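Local coordinates for protein CopN (Chlamydia pneumoniae, PDB 4NRH) that probably acts as a type III secretion gatekeeper that, in complex with its chaperone Scc3, helps direct the secretion of translocator proteins, at residues R99-S111 with G124-T136. Sequence-based numbering, arbitrary orientation.
Sequences RTAIGAKNILFAS and GLRSLYLEVTGDT
Two short helices, 99-105 and 108-115, joined by a turn, pack against helix 122-133 in the all-helical HrpJ-like domain of this gatekeeper, with Leu130 as a knob in a hole made by Arg99, Thr100, Gly103 and Ala104; its CD2 lies 3.8 Å from Thr100 CA. The axes of helices 99-105 and 124-133 cross at 109°, 9.9 Å apart at their closest. Arg99 and Arg126 reach across the interface from opposite sides, Arg99 from helix 99-105 and Arg126 from helix 122-133. The type I turn from Lys105 to Leu108 links the two short helices and places Ile107 at the N-cap of the second. Rotation of Ile107 that sets CG1 between N and C (chi1 61°) carries CD1 toward the Tyr129 ring, 3.5 Å from Tyr129 CD2, and against the aliphatic stem of Arg126. The Arg126 chain bends at chi3 (-63°) and gives NH1 to Ser111 OG, 2.9 Å away and nearly in the guanidinium plane; Leu108 CD1 lies over one face of the same group. NH1 also forms a salt bridge with Glu28, and Phe161 and Met166 of helix 152-172 touch Leu125 and Tyr129. Arg99, extended from CG to NE, carries its guanidinium to Leu130 O and Thr133: NH1 bonds weakly to Leu130 O at 3.3 Å, and a water accepts from NH1 and donates to the same carbonyl oxygen. Thr133 OG1 lies at the guanidinium edge, weakly bonded by Arg99 NH1 at 2.9 Å. It donates to Tyr129 O at 2.8 Å; Thr133 OG1 and Thr133 N reach that oxygen from opposite faces of its carbonyl plane.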
# COMPACT_ATOMS: atom_id res chain seq x y z
N ARG A 99 -8.83 5.80 27.04
CA ARG A 99 -8.09 5.10 26.00
C ARG A 99 -6.62 4.91 26.37
O ARG A 99 -5.97 3.98 25.89
CB ARG A 99 -8.20 5.84 24.67
CG ARG A 99 -7.86 4.98 23.47
CD ARG A 99 -7.78 5.79 22.19
NE ARG A 99 -7.46 4.94 21.06
CZ ARG A 99 -6.66 5.29 20.05
NH1 ARG A 99 -6.09 6.49 20.05
NH2 ARG A 99 -6.43 4.44 19.06
N THR A 100 -6.10 5.80 27.21
CA THR A 100 -4.72 5.71 27.67
C THR A 100 -4.50 4.40 28.43
O THR A 100 -3.39 3.86 28.43
CB THR A 100 -4.36 6.91 28.58
OG1 THR A 100 -4.63 8.13 27.89
CG2 THR A 100 -2.89 6.87 28.97
N ALA A 101 -5.55 3.89 29.05
CA ALA A 101 -5.48 2.62 29.76
C ALA A 101 -5.97 1.45 28.90
O ALA A 101 -5.23 0.49 28.69
CB ALA A 101 -6.29 2.69 31.05
N ILE A 102 -7.20 1.55 28.41
CA ILE A 102 -7.83 0.44 27.70
C ILE A 102 -7.26 0.24 26.30
O ILE A 102 -6.97 -0.89 25.89
CB ILE A 102 -9.35 0.63 27.59
CG1 ILE A 102 -9.95 0.89 28.97
CG2 ILE A 102 -10.00 -0.58 26.96
CD1 ILE A 102 -9.73 -0.24 29.95
N GLY A 103 -7.10 1.33 25.56
CA GLY A 103 -6.53 1.28 24.22
C GLY A 103 -5.12 0.74 24.22
O GLY A 103 -4.76 -0.08 23.37
N ALA A 104 -4.31 1.20 25.17
CA ALA A 104 -2.94 0.74 25.30
C ALA A 104 -2.88 -0.73 25.70
O ALA A 104 -2.06 -1.49 25.20
CB ALA A 104 -2.19 1.59 26.32
N LYS A 105 -3.76 -1.13 26.61
CA LYS A 105 -3.81 -2.51 27.09
C LYS A 105 -4.18 -3.48 25.97
O LYS A 105 -3.71 -4.62 25.95
CB LYS A 105 -4.81 -2.63 28.25
CG LYS A 105 -4.96 -4.04 28.80
CD LYS A 105 -5.80 -4.05 30.07
CE LYS A 105 -7.24 -3.66 29.80
NZ LYS A 105 -8.07 -3.69 31.03
N ASN A 106 -5.01 -3.03 25.03
CA ASN A 106 -5.44 -3.88 23.93
C ASN A 106 -4.37 -4.12 22.87
O ASN A 106 -4.54 -4.96 21.99
CB ASN A 106 -6.69 -3.29 23.27
CG ASN A 106 -7.91 -3.36 24.17
OD1 ASN A 106 -7.91 -4.07 25.17
ND2 ASN A 106 -8.95 -2.61 23.82
N ILE A 107 -3.27 -3.37 22.95
CA ILE A 107 -2.15 -3.56 22.04
C ILE A 107 -0.88 -3.88 22.82
O ILE A 107 0.23 -3.74 22.31
CB ILE A 107 -1.91 -2.33 21.15
CG1 ILE A 107 -1.58 -1.10 22.01
CG2 ILE A 107 -3.12 -2.06 20.26
CD1 ILE A 107 -1.00 0.05 21.23
N LEU A 108 -1.07 -4.30 24.06
CA LEU A 108 0.03 -4.59 24.98
C LEU A 108 1.02 -5.62 24.43
O LEU A 108 2.22 -5.35 24.33
CB LEU A 108 -0.53 -5.08 26.32
CG LEU A 108 0.38 -5.07 27.54
CD1 LEU A 108 0.90 -3.66 27.81
CD2 LEU A 108 -0.37 -5.60 28.75
N PHE A 109 0.51 -6.79 24.06
CA PHE A 109 1.35 -7.89 23.61
C PHE A 109 1.96 -7.62 22.24
O PHE A 109 3.09 -8.04 21.97
CB PHE A 109 0.55 -9.19 23.59
CG PHE A 109 0.01 -9.59 24.93
CD1 PHE A 109 0.87 -9.83 26.00
CD2 PHE A 109 -1.35 -9.71 25.14
CE1 PHE A 109 0.37 -10.19 27.24
CE2 PHE A 109 -1.85 -10.07 26.38
CZ PHE A 109 -0.99 -10.31 27.43
N ALA A 110 1.22 -6.94 21.39
CA ALA A 110 1.73 -6.54 20.08
C ALA A 110 2.91 -5.59 20.24
O ALA A 110 3.93 -5.73 19.58
CB ALA A 110 0.63 -5.89 19.25
N SER A 111 2.75 -4.62 21.14
CA SER A 111 3.79 -3.63 21.39
C SER A 111 5.06 -4.26 21.92
O SER A 111 6.16 -3.82 21.60
CB SER A 111 3.29 -2.57 22.37
OG SER A 111 3.10 -3.12 23.67
N GLY A 124 6.68 2.96 24.62
CA GLY A 124 6.98 3.97 23.63
C GLY A 124 6.18 3.75 22.36
O GLY A 124 5.70 4.70 21.74
N LEU A 125 6.04 2.49 21.97
CA LEU A 125 5.26 2.13 20.80
C LEU A 125 3.77 2.37 21.03
O LEU A 125 3.06 2.83 20.14
CB LEU A 125 5.51 0.67 20.40
CG LEU A 125 6.88 0.35 19.81
CD1 LEU A 125 6.95 -1.10 19.35
CD2 LEU A 125 7.19 1.29 18.65
N ARG A 126 3.30 2.06 22.24
CA ARG A 126 1.89 2.25 22.57
C ARG A 126 1.54 3.74 22.60
O ARG A 126 0.45 4.13 22.19
CB ARG A 126 1.55 1.61 23.92
CG ARG A 126 1.64 0.10 23.92
CD ARG A 126 1.02 -0.50 25.17
NE ARG A 126 1.71 -0.10 26.40
CZ ARG A 126 2.75 -0.74 26.92
NH1 ARG A 126 3.24 -1.82 26.30
NH2 ARG A 126 3.31 -0.31 28.04
N SER A 127 2.46 4.55 23.10
CA SER A 127 2.29 5.99 23.09
C SER A 127 2.18 6.52 21.66
O SER A 127 1.33 7.36 21.36
CB SER A 127 3.44 6.68 23.83
OG SER A 127 3.30 8.08 23.81
N LEU A 128 3.06 6.03 20.79
CA LEU A 128 3.02 6.40 19.38
C LEU A 128 1.71 5.99 18.71
O LEU A 128 1.09 6.79 18.01
CB LEU A 128 4.20 5.77 18.63
CG LEU A 128 4.16 6.00 17.12
CD1 LEU A 128 4.50 7.45 16.79
CD2 LEU A 128 5.10 5.05 16.40
N TYR A 129 1.30 4.74 18.93
CA TYR A 129 0.05 4.24 18.36
C TYR A 129 -1.13 5.11 18.78
O TYR A 129 -1.98 5.46 17.96
CB TYR A 129 -0.20 2.79 18.78
CG TYR A 129 -1.49 2.23 18.21
CD1 TYR A 129 -1.53 1.73 16.91
CD2 TYR A 129 -2.65 2.21 18.96
CE1 TYR A 129 -2.71 1.22 16.39
CE2 TYR A 129 -3.83 1.70 18.44
CZ TYR A 129 -3.85 1.21 17.16
OH TYR A 129 -5.02 0.71 16.63
N LEU A 130 -1.19 5.44 20.07
CA LEU A 130 -2.25 6.29 20.60
C LEU A 130 -2.24 7.66 19.94
O LEU A 130 -3.29 8.22 19.62
CB LEU A 130 -2.11 6.43 22.12
CG LEU A 130 -3.07 5.57 22.95
CD1 LEU A 130 -3.09 4.13 22.46
CD2 LEU A 130 -2.70 5.64 24.43
N GLU A 131 -1.05 8.22 19.74
CA GLU A 131 -0.91 9.52 19.08
C GLU A 131 -1.32 9.46 17.62
O GLU A 131 -2.03 10.34 17.13
CB GLU A 131 0.53 10.02 19.20
CG GLU A 131 0.77 11.34 18.48
CD GLU A 131 2.20 11.83 18.61
OE1 GLU A 131 3.02 11.13 19.24
OE2 GLU A 131 2.51 12.92 18.07
N VAL A 132 -0.88 8.43 16.91
CA VAL A 132 -1.16 8.27 15.49
C VAL A 132 -2.66 8.10 15.23
O VAL A 132 -3.23 8.73 14.34
CB VAL A 132 -0.40 7.07 14.89
CG1 VAL A 132 -0.96 6.70 13.52
CG2 VAL A 132 1.09 7.37 14.80
N THR A 133 -3.29 7.24 16.02
CA THR A 133 -4.69 6.91 15.83
C THR A 133 -5.61 7.85 16.59
O THR A 133 -6.83 7.80 16.45
CB THR A 133 -4.99 5.46 16.26
OG1 THR A 133 -4.80 5.34 17.67
CG2 THR A 133 -4.06 4.49 15.54
N GLY A 134 -5.02 8.73 17.40
CA GLY A 134 -5.78 9.67 18.20
C GLY A 134 -6.24 10.89 17.42
O GLY A 134 -6.97 11.73 17.94
N ASP A 135 -5.82 10.98 16.16
CA ASP A 135 -6.18 12.11 15.31
C ASP A 135 -6.03 11.75 13.84
O ASP A 135 -5.42 10.74 13.50
CB ASP A 135 -5.32 13.33 15.64
CG ASP A 135 -6.01 14.64 15.30
OD1 ASP A 135 -6.81 14.67 14.35
OD2 ASP A 135 -5.74 15.65 15.99
N THR A 136 -6.60 12.58 12.97
CA THR A 136 -6.43 12.39 11.53
C THR A 136 -4.97 12.61 11.17
O THR A 136 -4.34 13.56 11.65
CB THR A 136 -7.31 13.36 10.72
OG1 THR A 136 -6.95 14.71 11.01
CG2 THR A 136 -8.78 13.15 11.05
O HOH W 1 -7.34 1.30 18.11
O HOH W 2 -5.83 8.42 21.65